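Local coordinates for protein enoyl CoA hydratase/isomerase (Crotonase) (Legionella pneumophila subsp. pneumophila, PDB 3I47) that probably hydrates or isomerises enoyl-CoA thioesters, a reaction type of the crotonase family, at residues A[22-27]-A[64-69]; A[49-54]-A[198-203]; A[130-135]-A[167-172]. All coordinates share one frame; numbering follows the deposited sequence.

Contact 1 (A[22-27]-A[64-69]); sequences ISKHNA and GADLTW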
loop_
_atom_site.group_PDB
_atom_site.type_symbol
_atom_site.label_atom_id
_atom_site.label_comp_id
_atom_site.label_asym_id
_atom_site.label_seq_id
_atom_site.Cartn_x
_atom_site.Cartn_y
_atom_site.Cartn_z
ATOM N N ILE A 22 -2.503 13.454 14.793
ATOM C CA ILE A 22 -3.935 13.751 14.765
ATOM C C ILE A 22 -4.224 15.246 14.599
ATOM O O ILE A 22 -5.049 15.632 13.771
ATOM C CB ILE A 22 -4.653 13.145 16.005
ATOM C CG1 ILE A 22 -4.636 11.606 15.905
ATOM C CG2 ILE A 22 -6.082 13.717 16.140
ATOM C CD1 ILE A 22 -5.084 10.889 17.179
ATOM N N SER A 23 -3.525 16.090 15.351
ATOM C CA SER A 23 -3.795 17.524 15.298
ATOM C C SER A 23 -3.418 18.167 13.958
ATOM O O SER A 23 -3.996 19.191 13.571
ATOM C CB SER A 23 -3.123 18.244 16.470
ATOM O OG SER A 23 -1.711 18.216 16.346
ATOM N N LYS A 24 -2.459 17.560 13.255
ATOM C CA LYS A 24 -1.988 18.049 11.958
ATOM C C LYS A 24 -2.588 17.258 10.789
ATOM O O LYS A 24 -2.183 17.442 9.641
ATOM C CB LYS A 24 -0.456 17.985 11.892
ATOM C CG LYS A 24 0.263 18.825 12.953
ATOM C CD LYS A 24 0.692 20.164 12.405
ATOM C CE LYS A 24 1.374 21.010 13.480
ATOM N NZ LYS A 24 2.571 20.341 14.086
ATOM N N HIS A 25 -3.555 16.390 11.086
ATOM C CA HIS A 25 -4.228 15.571 10.057
ATOM C C HIS A 25 -3.249 14.768 9.205
ATOM O O HIS A 25 -3.469 14.569 7.993
ATOM C CB HIS A 25 -5.115 16.445 9.158
ATOM C CG HIS A 25 -6.205 17.156 9.893
ATOM N ND1 HIS A 25 -6.656 18.405 9.526
ATOM C CD2 HIS A 25 -6.938 16.791 10.968
ATOM C CE1 HIS A 25 -7.621 18.780 10.349
ATOM N NE2 HIS A 25 -7.811 17.817 11.232
ATOM N N ASN A 26 -2.177 14.293 9.840
ATOM C CA ASN A 26 -1.178 13.462 9.162
ATOM C C ASN A 26 -0.580 14.105 7.921
ATOM O O ASN A 26 -0.210 13.420 6.967
ATOM C CB ASN A 26 -1.751 12.062 8.866
ATOM C CG ASN A 26 -2.042 11.314 10.124
ATOM O OD1 ASN A 26 -1.218 11.324 11.054
ATOM N ND2 ASN A 26 -3.205 10.662 10.188
ATOM N N ALA A 27 -0.438 15.428 7.971
ATOM C CA ALA A 27 0.183 16.151 6.865
ATOM C C ALA A 27 1.644 15.732 6.748
ATOM O O ALA A 27 2.356 15.627 7.757
ATOM C CB ALA A 27 0.047 17.651 7.067
ATOM N N GLY A 64 -2.666 16.398 3.297
ATOM C CA GLY A 64 -1.767 17.085 2.373
ATOM C C GLY A 64 -0.368 17.206 2.943
ATOM O O GLY A 64 0.068 16.355 3.705
ATOM N N ALA A 65 0.339 18.256 2.542
ATOM C CA ALA A 65 1.710 18.485 3.005
ATOM C C ALA A 65 1.683 19.374 4.232
ATOM O O ALA A 65 0.849 20.279 4.342
ATOM C CB ALA A 65 2.539 19.124 1.899
ATOM N N ASP A 66 2.595 19.104 5.166
ATOM C CA ASP A 66 2.729 19.918 6.368
ATOM C C ASP A 66 3.168 21.345 6.021
ATOM O O ASP A 66 4.075 21.541 5.213
ATOM C CB ASP A 66 3.746 19.273 7.305
ATOM C CG ASP A 66 3.912 20.051 8.592
ATOM O OD1 ASP A 66 4.763 20.970 8.624
ATOM O OD2 ASP A 66 3.172 19.765 9.562
ATOM N N LEU A 67 2.504 22.326 6.629
ATOM C CA LEU A 67 2.719 23.736 6.267
ATOM C C LEU A 67 4.103 24.255 6.646
ATOM O O LEU A 67 4.673 25.072 5.922
ATOM C CB LEU A 67 1.634 24.623 6.885
ATOM C CG LEU A 67 0.247 24.495 6.248
ATOM C CD1 LEU A 67 -0.765 25.312 7.043
ATOM C CD2 LEU A 67 0.270 24.949 4.791
ATOM N N THR A 68 4.642 23.778 7.763
ATOM C CA THR A 68 6.007 24.151 8.153
ATOM C C THR A 68 7.008 23.606 7.139
ATOM O O THR A 68 7.904 24.323 6.679
ATOM C CB THR A 68 6.342 23.631 9.551
ATOM O OG1 THR A 68 5.376 24.129 10.489
ATOM C CG2 THR A 68 7.762 24.037 9.959
ATOM N N TRP A 69 6.843 22.332 6.779
ATOM C CA TRP A 69 7.693 21.734 5.770
ATOM C C TRP A 69 7.550 22.458 4.425
ATOM O O TRP A 69 8.544 22.677 3.738
ATOM C CB TRP A 69 7.390 20.228 5.632
ATOM C CG TRP A 69 8.072 19.620 4.443
ATOM C CD1 TRP A 69 9.336 19.116 4.390
ATOM C CD2 TRP A 69 7.536 19.509 3.126
ATOM N NE1 TRP A 69 9.626 18.695 3.120
ATOM C CE2 TRP A 69 8.541 18.926 2.315
ATOM C CE3 TRP A 69 6.309 19.852 2.547
ATOM C CZ2 TRP A 69 8.352 18.659 0.961
ATOM C CZ3 TRP A 69 6.128 19.607 1.199
ATOM C CH2 TRP A 69 7.147 19.014 0.418
HETATM O O HOH W 1 2.280 17.060 10.007
#

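Contact 2 (A[49-54]-A[198-203]); sequences VRVIVL and SQISNN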
loop_
_atom_site.group_PDB
_atom_site.type_symbol
_atom_site.label_atom_id
_atom_site.label_comp_id
_atom_site.label_asym_id
_atom_site.label_seq_id
_atom_site.Cartn_x
_atom_site.Cartn_y
_atom_site.Cartn_z
ATOM N N VAL A 49 5.896 -11.209 10.905
ATOM C CA VAL A 49 4.920 -10.435 10.133
ATOM C C VAL A 49 4.706 -11.078 8.769
ATOM O O VAL A 49 5.669 -11.346 8.054
ATOM C CB VAL A 49 5.391 -8.960 9.962
ATOM C CG1 VAL A 49 4.456 -8.179 9.024
ATOM C CG2 VAL A 49 5.451 -8.268 11.307
ATOM N N ARG A 50 3.445 -11.333 8.423
ATOM C CA ARG A 50 3.085 -11.822 7.097
ATOM C C ARG A 50 2.428 -10.755 6.247
ATOM O O ARG A 50 2.570 -10.782 5.024
ATOM C CB ARG A 50 2.153 -13.036 7.176
ATOM C CG ARG A 50 2.833 -14.310 7.650
ATOM C CD ARG A 50 1.864 -15.468 7.703
ATOM N NE ARG A 50 2.517 -16.667 8.244
ATOM C CZ ARG A 50 1.873 -17.774 8.605
ATOM N NH1 ARG A 50 0.553 -17.852 8.484
ATOM N NH2 ARG A 50 2.555 -18.794 9.111
ATOM N N VAL A 51 1.685 -9.842 6.875
ATOM C CA VAL A 51 0.923 -8.821 6.128
ATOM C C VAL A 51 1.205 -7.473 6.774
ATOM O O VAL A 51 1.299 -7.390 7.995
ATOM C CB VAL A 51 -0.603 -9.121 6.159
ATOM C CG1 VAL A 51 -1.438 -8.005 5.476
ATOM C CG2 VAL A 51 -0.907 -10.496 5.508
ATOM N N ILE A 52 1.352 -6.440 5.948
ATOM C CA ILE A 52 1.616 -5.084 6.439
ATOM C C ILE A 52 0.448 -4.163 6.128
ATOM O O ILE A 52 -0.015 -4.116 4.989
ATOM C CB ILE A 52 2.901 -4.544 5.798
ATOM C CG1 ILE A 52 4.090 -5.431 6.206
ATOM C CG2 ILE A 52 3.169 -3.089 6.234
ATOM C CD1 ILE A 52 5.368 -5.161 5.412
ATOM N N VAL A 53 -0.012 -3.436 7.145
ATOM C CA VAL A 53 -1.096 -2.458 6.995
ATOM C C VAL A 53 -0.593 -1.052 7.310
ATOM O O VAL A 53 0.024 -0.834 8.351
ATOM C CB VAL A 53 -2.300 -2.795 7.927
ATOM C CG1 VAL A 53 -3.358 -1.712 7.882
ATOM C CG2 VAL A 53 -2.918 -4.122 7.525
ATOM N N LEU A 54 -0.837 -0.123 6.392
ATOM C CA LEU A 54 -0.628 1.308 6.652
ATOM C C LEU A 54 -1.982 1.947 6.910
ATOM O O LEU A 54 -2.871 1.894 6.058
ATOM C CB LEU A 54 0.020 1.996 5.440
ATOM C CG LEU A 54 1.258 1.365 4.783
ATOM C CD1 LEU A 54 1.751 2.242 3.614
ATOM C CD2 LEU A 54 2.389 1.101 5.795
ATOM N N SER A 198 -6.007 -10.366 8.461
ATOM C CA SER A 198 -5.833 -11.641 9.164
ATOM C C SER A 198 -6.117 -12.813 8.233
ATOM O O SER A 198 -5.379 -13.809 8.233
ATOM C CB SER A 198 -6.702 -11.712 10.418
ATOM O OG SER A 198 -6.223 -10.818 11.406
ATOM N N GLN A 199 -7.161 -12.695 7.415
ATOM C CA GLN A 199 -7.491 -13.749 6.444
ATOM C C GLN A 199 -6.356 -14.036 5.461
ATOM O O GLN A 199 -6.033 -15.200 5.197
ATOM C CB GLN A 199 -8.795 -13.433 5.718
ATOM C CG GLN A 199 -10.012 -13.660 6.606
ATOM C CD GLN A 199 -11.236 -12.871 6.171
ATOM O OE1 GLN A 199 -11.218 -12.155 5.164
ATOM N NE2 GLN A 199 -12.318 -12.996 6.944
ATOM N N ILE A 200 -5.746 -12.985 4.921
ATOM C CA ILE A 200 -4.583 -13.162 4.067
ATOM C C ILE A 200 -3.409 -13.784 4.848
ATOM O O ILE A 200 -2.706 -14.664 4.326
ATOM C CB ILE A 200 -4.176 -11.813 3.404
ATOM C CG1 ILE A 200 -5.318 -11.319 2.504
ATOM C CG2 ILE A 200 -2.897 -11.971 2.598
ATOM C CD1 ILE A 200 -5.133 -9.888 1.989
ATOM N N SER A 201 -3.228 -13.358 6.103
ATOM C CA SER A 201 -2.114 -13.846 6.933
ATOM C C SER A 201 -2.288 -15.317 7.289
ATOM O O SER A 201 -1.324 -15.980 7.658
ATOM C CB SER A 201 -1.932 -12.998 8.203
ATOM O OG SER A 201 -2.890 -13.326 9.196
ATOM N N ASN A 202 -3.510 -15.817 7.155
ATOM C CA ASN A 202 -3.777 -17.227 7.441
ATOM C C ASN A 202 -3.782 -18.139 6.219
ATOM O O ASN A 202 -3.914 -19.366 6.342
ATOM C CB ASN A 202 -5.031 -17.375 8.307
ATOM C CG ASN A 202 -4.828 -16.814 9.702
ATOM O OD1 ASN A 202 -3.826 -17.107 10.366
ATOM N ND2 ASN A 202 -5.759 -15.988 10.148
ATOM N N ASN A 203 -3.613 -17.560 5.037
ATOM C CA ASN A 203 -3.367 -18.370 3.849
ATOM C C ASN A 203 -1.912 -18.851 3.887
ATOM O O ASN A 203 -1.080 -18.293 4.614
ATOM C CB ASN A 203 -3.650 -17.577 2.564
ATOM C CG ASN A 203 -5.135 -17.238 2.381
ATOM O OD1 ASN A 203 -5.486 -16.249 1.718
ATOM N ND2 ASN A 203 -6.003 -18.043 2.970
#

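Contact 3 (A[130-135]-A[167-172]); sequences ARFCFS and EVFDAT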
loop_
_atom_site.group_PDB
_atom_site.type_symbol
_atom_site.label_atom_id
_atom_site.label_comp_id
_atom_site.label_asym_id
_atom_site.label_seq_id
_atom_site.Cartn_x
_atom_site.Cartn_y
_atom_site.Cartn_z
ATOM N N ALA A 130 -14.227 8.548 2.577
ATOM C CA ALA A 130 -12.867 8.891 2.118
ATOM C C ALA A 130 -12.894 9.718 0.831
ATOM O O ALA A 130 -13.796 9.558 0.006
ATOM C CB ALA A 130 -12.027 7.633 1.917
ATOM N N ARG A 131 -11.929 10.630 0.692
ATOM C CA ARG A 131 -11.808 11.439 -0.522
ATOM C C ARG A 131 -10.349 11.520 -0.918
ATOM O O ARG A 131 -9.454 11.460 -0.072
ATOM C CB ARG A 131 -12.360 12.859 -0.350
ATOM C CG ARG A 131 -13.792 12.954 0.133
ATOM C CD ARG A 131 -13.783 13.477 1.545
ATOM N NE ARG A 131 -12.848 14.593 1.661
ATOM C CZ ARG A 131 -12.579 15.254 2.782
ATOM N NH1 ARG A 131 -11.714 16.257 2.758
ATOM N NH2 ARG A 131 -13.182 14.933 3.919
ATOM N N PHE A 132 -10.109 11.635 -2.221
ATOM C CA PHE A 132 -8.749 11.626 -2.753
ATOM C C PHE A 132 -8.519 12.824 -3.655
ATOM O O PHE A 132 -9.457 13.352 -4.239
ATOM C CB PHE A 132 -8.533 10.351 -3.580
ATOM C CG PHE A 132 -8.638 9.084 -2.775
ATOM C CD1 PHE A 132 -9.883 8.514 -2.525
ATOM C CD2 PHE A 132 -7.485 8.462 -2.283
ATOM C CE1 PHE A 132 -9.974 7.321 -1.767
ATOM C CE2 PHE A 132 -7.569 7.282 -1.534
ATOM C CZ PHE A 132 -8.811 6.716 -1.297
ATOM N N CYS A 133 -7.262 13.236 -3.773
ATOM C CA CYS A 133 -6.919 14.342 -4.667
ATOM C C CYS A 133 -5.438 14.361 -4.985
ATOM O O CYS A 133 -4.611 14.218 -4.088
ATOM C CB CYS A 133 -7.321 15.675 -4.024
ATOM S SG CYS A 133 -7.138 17.117 -5.091
ATOM N N PHE A 134 -5.110 14.562 -6.257
ATOM C CA PHE A 134 -3.734 14.881 -6.667
ATOM C C PHE A 134 -3.677 16.383 -6.928
ATOM O O PHE A 134 -3.953 16.854 -8.040
ATOM C CB PHE A 134 -3.324 14.062 -7.900
ATOM C CG PHE A 134 -3.631 12.603 -7.778
ATOM C CD1 PHE A 134 -3.002 11.819 -6.813
ATOM C CD2 PHE A 134 -4.581 12.008 -8.603
ATOM C CE1 PHE A 134 -3.303 10.456 -6.685
ATOM C CE2 PHE A 134 -4.894 10.651 -8.474
ATOM C CZ PHE A 134 -4.257 9.876 -7.517
ATOM N N SER A 135 -3.343 17.142 -5.883
ATOM C CA SER A 135 -3.554 18.587 -5.876
ATOM C C SER A 135 -2.402 19.423 -6.448
ATOM O O SER A 135 -2.523 20.645 -6.536
ATOM C CB SER A 135 -3.860 19.051 -4.441
ATOM O OG SER A 135 -2.858 18.591 -3.552
ATOM N N GLU A 167 -8.911 17.553 -9.353
ATOM C CA GLU A 167 -10.234 17.404 -8.757
ATOM C C GLU A 167 -10.216 16.431 -7.579
ATOM O O GLU A 167 -9.435 15.472 -7.544
ATOM C CB GLU A 167 -11.279 16.990 -9.793
ATOM C CG GLU A 167 -11.157 15.554 -10.299
ATOM C CD GLU A 167 -11.849 15.355 -11.633
ATOM O OE1 GLU A 167 -13.073 15.097 -11.641
ATOM O OE2 GLU A 167 -11.163 15.453 -12.668
ATOM N N VAL A 168 -11.102 16.688 -6.625
ATOM C CA VAL A 168 -11.322 15.749 -5.524
ATOM C C VAL A 168 -12.257 14.658 -6.019
ATOM O O VAL A 168 -13.252 14.940 -6.690
ATOM C CB VAL A 168 -11.921 16.467 -4.294
ATOM C CG1 VAL A 168 -12.194 15.462 -3.148
ATOM C CG2 VAL A 168 -10.987 17.556 -3.829
ATOM N N PHE A 169 -11.924 13.405 -5.723
ATOM C CA PHE A 169 -12.795 12.294 -6.078
ATOM C C PHE A 169 -13.113 11.441 -4.868
ATOM O O PHE A 169 -12.254 11.227 -4.007
ATOM C CB PHE A 169 -12.273 11.474 -7.276
ATOM C CG PHE A 169 -10.880 10.895 -7.112
ATOM C CD1 PHE A 169 -10.709 9.519 -6.886
ATOM C CD2 PHE A 169 -9.738 11.695 -7.260
ATOM C CE1 PHE A 169 -9.431 8.955 -6.777
ATOM C CE2 PHE A 169 -8.451 11.149 -7.156
ATOM C CZ PHE A 169 -8.285 9.767 -6.913
ATOM N N ASP A 170 -14.362 10.984 -4.792
ATOM C CA ASP A 170 -14.823 10.260 -3.607
ATOM C C ASP A 170 -14.430 8.781 -3.592
ATOM O O ASP A 170 -13.786 8.285 -4.519
ATOM C CB ASP A 170 -16.324 10.483 -3.345
ATOM C CG ASP A 170 -17.229 9.895 -4.422
ATOM O OD1 ASP A 170 -16.786 9.038 -5.212
ATOM O OD2 ASP A 170 -18.423 10.294 -4.472
ATOM N N ALA A 171 -14.776 8.097 -2.502
ATOM C CA ALA A 171 -14.374 6.707 -2.312
ATOM C C ALA A 171 -15.003 5.811 -3.371
ATOM O O ALA A 171 -14.334 4.903 -3.869
ATOM C CB ALA A 171 -14.755 6.231 -0.915
ATOM N N THR A 172 -16.263 6.075 -3.735
ATOM C CA THR A 172 -16.918 5.314 -4.818
ATOM C C THR A 172 -16.173 5.449 -6.153
ATOM O O THR A 172 -15.984 4.459 -6.887
ATOM C CB THR A 172 -18.402 5.705 -4.979
ATOM O OG1 THR A 172 -19.085 5.427 -3.755
ATOM C CG2 THR A 172 -19.064 4.898 -6.128
HETATM O O HOH W 2 -6.978 14.744 -8.517
#

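Contact 1 (A[22-27]-A[64-69])
Ala27 packs its methyl group against the backbone of Ala65 and Asp66 in the Gly-Ala-Asp loop, which in crotonase relatives supplies a backbone N-H of the oxyanion hole; Asp66 is also the N-cap of helix 67-74. The contact joins this loop to the one after strand 14-19, and backbone hydrogen bonds of Gly64 and Asp66 with Phe28, the residue after Ala27, hold the two loops together.

The packing is close and involves small groups. CB of Ala27 stands 3.5 Å from Asp66 N, and a methyl is compact enough for the two backbones to come this near. Beside it, Ala27 CA makes a C-H...O contact of 3.2 Å with Gly64 O. Gly64 itself has phi 143° and psi -151°, where a CB would collide with the carbonyl oxygen of the residue before, so glycine suits the position.

Polar interactions divide the Asp66 carboxylate between two tasks. Its CG is anti to the backbone N (chi1 -179°), and OD1 accepts the amide of Trp69 through its anti lone pair at 3.1 Å, with a weak, bent bond from Thr68 N. Aspartate suits this role because its short side chain can fold back on N-H groups that have no helical carbonyl to bind. OD2 takes a bridging water, which donates to it at 2.9 Å and to Ala27 O at 2.7 Å. On the other segment, Asn26 OD1 accepts from Arg21 N, ND2 bonds to His60 O, and its backbone O bonds to Ser62 OG.

Charge plays a looser part. Lys24 CD lies 3.8 Å from Asp66 OD2, while NZ stays 4.6 Å from the same oxygen, which may allow a weak electrostatic attraction without contact.

Contact 2 (A[49-54]-A[198-203])
Arg50 and Val51 meet Ile200 and Ser201 in a strand-to-helix contact, partly polar and partly apolar, where the residue before strand 51-56 and the strand's first residue lie against the C-terminal end of helix 189-201. The strand runs in the large mixed sheet between strands 14-19 and 102-106, and the helix packs on one face of it; Val51 and Val53 both touch Ala197 one turn earlier.

The polar half is a single bond. Arg50 NH1 donates to Ser201 O at 2.8 Å, with an N-H...O angle of 162°. The oxygen lies in the guanidinium plane, at its edge, and the donor approaches it nearly along the C=O axis. Arginine can do this because chi2 and chi3 are both near 180°, placing CD and NE in an extended chain that brings NH1 to the carbonyl; on the way, CD passes 3.2 Å from the same oxygen. The second amino group is used as well, for NH2 donates to Trp259 O, drawing the C-terminal tail to the same place.

The apolar half belongs to Val51, whose CG2 is the touching branch. It lies 3.8 Å from Ile200 CG2 and equally far from Ser201 CB. A beta-branched valine suits a strand and offers a short, blunt surface to the helix. Serine suits the facing site because it is small and its hydroxyl can bond to the helix backbone: OG donates to Ser198 O at 2.7 Å, within the last turn.

The acceptor carbonyl of Ser201 closes the helix, where the aligned peptide dipoles leave partial negative charge. A guanidinium held in plane against that oxygen would therefore be expected to favour the helix end electrostatically as well as through the hydrogen bond.

Contact 3 (A[130-135]-A[167-172])
Phe132 and Phe169 sit at the centre of a short antiparallel ladder between strands 131-133 and 168-170, part of the small three-stranded sheet that strand 109-111 completes. They form a hydrogen-bonded pair: Phe132 N donates to Phe169 O at 2.8 Å, and Phe169 N returns a bond to Phe132 O at 2.9 Å. Arg131 and Asp170 form the adjacent antiparallel non-hydrogen-bonded pair.

On the face with the two phenylalanines, the rings do not stack squarely. Their planes are 23° apart but slid past each other, with centroids separated by 5.6 Å. What covers a face of the Phe169 ring is Phe132 CB, sitting 3.6 Å from its centroid in a CH-pi contact. Phe169 has its CG between the backbone N and the carbonyl carbon (chi1 57°), a position from which the ring can lie over that CB. Phe134 extends the aromatic cluster obliquely, its CE2 meeting the edge of the Phe169 ring 3.8 Å from CE2. Flat, wholly apolar side chains suit this buried face, which Leu162 of helix 156-165 and Ala174 of helix 171-176 also close.

The other face carries Arg131, Cys133 and Val168. Val168 spreads its two branches, CG1 to Arg131 CB and CG2 to Cys133 SG, the latter at 4.1 Å. Where the strands part, a water joins them, accepting from Phe134 N and donating to Glu167 O. At the other end, where Ala171 begins helix 171-176, small methyls let the two chains come close, Ala171 CB to Ala130 CB 4.2 Å. Asp170 caps that helix by accepting Arg173 N through OD1.

A small sheet of this kind, beside the larger one and backed by helices, is characteristic of the crotonase fold, a spiral of beta-beta-alpha units.

Contacts 1 and 2 are linked through the large sheet: strand 51-56 starts at contact 2 and leads, by the loop that follows, to the turn of contact 1, although their centres are 29 Å apart. Contact 3 belongs to the smaller sheet and is nested within the chain segment that contact 2 closes; those two lie on opposite sides of the molecule's centre, 27 Å apart between centres. Contacts 1 and 3 are closer, at 18 Å between centres and about 6 Å between nearest atoms, without touching. By family resemblance contact 1 probably lies at one part of the oxyanion hole, and contact 3, through Cys133 and Gly112, probably near the other; contact 2 is remote.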